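Local atomic coordinates of endonuclease NucS (Pyrococcus abyssi, PDB entry 2VLD), a protein that cleaves the 3' and 5' single-stranded ends of branched DNA, binding single-stranded DNA as a homodimer that also interacts with PCNA. Residues Met1-Lys7 with Leu110-Glu116. The protein carries 2 engineered substitutions. Sequence-based numbering, arbitrary orientation.
Sequences MRKVIIK and LVVFLAE
Ile5 and Val112 face each other as a hydrogen-bonded pair where the N-terminal strand 4-7 adds antiparallel to strand 106-113, whose other edge pairs with strand 28-40, in the antiparallel sheet of the N-terminal PH-like domain, which contains the single-stranded DNA binding site. Ile5 N bonds to Val112 O at 2.9 Å and Val112 N returns a bond to Ile5 O. Lys7 N continues the ladder to Leu110 O, and Leu114 N to Lys3 O at 2.8 Å, just past the strand. Beta-branched residues suit these extended backbones: Ile6 CG1 lies alongside Val111 CG2, 3.7 Å away, both pointing the same way. Val4 sends CG2 obliquely to the Phe113 ring, whose edge receives Lys3 O near CD1 while the CB of Ala115 sits over the centre of one face. Ile5 and Val112 point to the other face of the sheet, and there Ile5 CD1 meets Leu114 CD1 at 3.6 Å. Helix 12-25 backs this side through Ala22 and His25.

Lys3 CG stands anti to the carbonyl carbon (chi1 -75°), and from there the long, extended chain runs past Leu114 O, with CG and CD each 3.6 Å from it, to bring the charged NZ into salt bridges with Glu116 and with Asp51 of the second subunit. An alanine here would probably leave both carboxylates without their lysine partner. Arg34 of that subunit holds Glu116 OE1, so the carboxylate joins both chains: its other oxygen, OE2, lies 3.5 Å from Lys3 NZ.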
loop_
_atom_site.group_PDB
_atom_site.type_symbol
_atom_site.label_atom_id
_atom_site.label_comp_id
_atom_site.label_asym_id
_atom_site.label_seq_id
_atom_site.Cartn_x
_atom_site.Cartn_y
_atom_site.Cartn_z
HETATM N N MSE A 1 8.790 3.002 24.249
HETATM C CA MSE A 1 9.058 3.145 22.784
HETATM C C MSE A 1 9.990 2.053 22.249
HETATM O O MSE A 1 11.220 2.182 22.345
HETATM C CB MSE A 1 9.666 4.528 22.476
HETATM C CG MSE A 1 10.134 4.729 21.014
HETATM SE SE MSE A 1 11.359 6.261 20.664
HETATM C CE MSE A 1 12.777 5.886 21.995
ATOM N N ARG A 2 9.420 0.982 21.694
ATOM C CA ARG A 2 10.227 0.096 20.849
ATOM C C ARG A 2 9.978 0.403 19.369
ATOM O O ARG A 2 10.159 1.555 18.952
ATOM C CB ARG A 2 10.109 -1.402 21.195
ATOM C CG ARG A 2 11.499 -2.070 21.207
ATOM C CD ARG A 2 11.481 -3.590 21.353
ATOM N NE ARG A 2 11.670 -4.278 20.066
ATOM C CZ ARG A 2 12.357 -5.415 19.894
ATOM N NH1 ARG A 2 12.958 -6.014 20.926
ATOM N NH2 ARG A 2 12.456 -5.954 18.679
ATOM N N LYS A 3 9.560 -0.583 18.578
ATOM C CA LYS A 3 9.426 -0.349 17.136
ATOM C C LYS A 3 8.034 0.090 16.691
ATOM O O LYS A 3 7.869 0.630 15.601
ATOM C CB LYS A 3 9.932 -1.551 16.331
ATOM C CG LYS A 3 11.448 -1.625 16.302
ATOM C CD LYS A 3 11.982 -2.473 15.164
ATOM C CE LYS A 3 13.499 -2.334 15.079
ATOM N NZ LYS A 3 14.140 -3.263 14.101
ATOM N N VAL A 4 7.043 -0.115 17.546
ATOM C CA VAL A 4 5.682 0.302 17.250
ATOM C C VAL A 4 5.151 1.221 18.347
ATOM O O VAL A 4 5.182 0.875 19.525
ATOM C CB VAL A 4 4.756 -0.929 17.043
ATOM C CG1 VAL A 4 3.337 -0.676 17.561
ATOM C CG2 VAL A 4 4.738 -1.335 15.584
ATOM N N ILE A 5 4.686 2.402 17.958
ATOM C CA ILE A 5 3.986 3.284 18.885
ATOM C C ILE A 5 2.572 3.501 18.373
ATOM O O ILE A 5 2.369 3.802 17.202
ATOM C CB ILE A 5 4.708 4.626 19.055
ATOM C CG1 ILE A 5 6.135 4.397 19.533
ATOM C CG2 ILE A 5 3.978 5.507 20.052
ATOM C CD1 ILE A 5 7.140 5.115 18.717
ATOM N N ILE A 6 1.601 3.326 19.256
ATOM C CA ILE A 6 0.201 3.438 18.896
ATOM C C ILE A 6 -0.514 4.440 19.793
ATOM O O ILE A 6 -0.193 4.569 20.976
ATOM C CB ILE A 6 -0.499 2.078 19.029
ATOM C CG1 ILE A 6 0.039 1.101 17.989
ATOM C CG2 ILE A 6 -2.015 2.229 18.916
ATOM C CD1 ILE A 6 -0.293 -0.345 18.263
ATOM N N LYS A 7 -1.476 5.153 19.211
ATOM C CA LYS A 7 -2.436 5.922 19.981
ATOM C C LYS A 7 -3.821 5.509 19.484
ATOM O O LYS A 7 -4.193 5.836 18.355
ATOM C CB LYS A 7 -2.187 7.422 19.800
ATOM C CG LYS A 7 -2.157 8.238 21.102
ATOM C CD LYS A 7 -0.843 8.033 21.881
ATOM C CE LYS A 7 -0.426 9.273 22.681
ATOM N NZ LYS A 7 -1.269 9.526 23.883
ATOM N N LEU A 110 -3.510 5.975 14.976
ATOM C CA LEU A 110 -2.287 6.286 14.285
ATOM C C LEU A 110 -1.214 5.355 14.830
ATOM O O LEU A 110 -1.149 5.110 16.029
ATOM C CB LEU A 110 -1.922 7.756 14.515
ATOM C CG LEU A 110 -0.720 8.375 13.796
ATOM C CD1 LEU A 110 -0.803 9.895 13.821
ATOM C CD2 LEU A 110 0.596 7.900 14.409
ATOM N N VAL A 111 -0.381 4.832 13.940
ATOM C CA VAL A 111 0.714 3.945 14.317
ATOM C C VAL A 111 2.034 4.431 13.707
ATOM O O VAL A 111 2.138 4.623 12.481
ATOM C CB VAL A 111 0.448 2.504 13.836
ATOM C CG1 VAL A 111 1.649 1.619 14.117
ATOM C CG2 VAL A 111 -0.813 1.934 14.478
ATOM N N VAL A 112 3.034 4.640 14.557
ATOM C CA VAL A 112 4.385 4.929 14.087
ATOM C C VAL A 112 5.135 3.612 14.123
ATOM O O VAL A 112 5.031 2.858 15.089
ATOM C CB VAL A 112 5.120 5.967 14.972
ATOM C CG1 VAL A 112 6.504 6.289 14.415
ATOM C CG2 VAL A 112 4.299 7.237 15.097
ATOM N N PHE A 113 5.873 3.335 13.056
ATOM C CA PHE A 113 6.600 2.085 12.931
ATOM C C PHE A 113 8.042 2.382 12.573
ATOM O O PHE A 113 8.365 2.655 11.426
ATOM C CB PHE A 113 5.932 1.191 11.892
ATOM C CG PHE A 113 6.634 -0.110 11.660
ATOM C CD1 PHE A 113 7.381 -0.719 12.667
ATOM C CD2 PHE A 113 6.518 -0.757 10.430
ATOM C CE1 PHE A 113 8.026 -1.946 12.438
ATOM C CE2 PHE A 113 7.150 -1.991 10.196
ATOM C CZ PHE A 113 7.902 -2.582 11.202
ATOM N N LEU A 114 8.903 2.335 13.579
ATOM C CA LEU A 114 10.305 2.660 13.407
ATOM C C LEU A 114 11.001 1.468 12.778
ATOM O O LEU A 114 11.603 0.635 13.462
ATOM C CB LEU A 114 10.922 3.032 14.752
ATOM C CG LEU A 114 10.157 4.158 15.443
ATOM C CD1 LEU A 114 10.017 3.902 16.934
ATOM C CD2 LEU A 114 10.828 5.472 15.169
ATOM N N ALA A 115 10.896 1.403 11.459
ATOM C CA ALA A 115 11.346 0.263 10.697
ATOM C C ALA A 115 12.725 0.523 10.114
ATOM O O ALA A 115 12.997 1.625 9.639
ATOM C CB ALA A 115 10.357 -0.023 9.596
ATOM N N GLU A 116 13.584 -0.495 10.158
ATOM C CA GLU A 116 14.934 -0.433 9.584
ATOM C C GLU A 116 14.908 -0.456 8.059
ATOM O O GLU A 116 14.068 -1.136 7.471
ATOM C CB GLU A 116 15.781 -1.617 10.079
ATOM C CG GLU A 116 16.682 -1.330 11.293
ATOM C CD GLU A 116 17.392 -2.585 11.828
ATOM O OE1 GLU A 116 17.891 -3.402 11.011
ATOM O OE2 GLU A 116 17.457 -2.750 13.073
#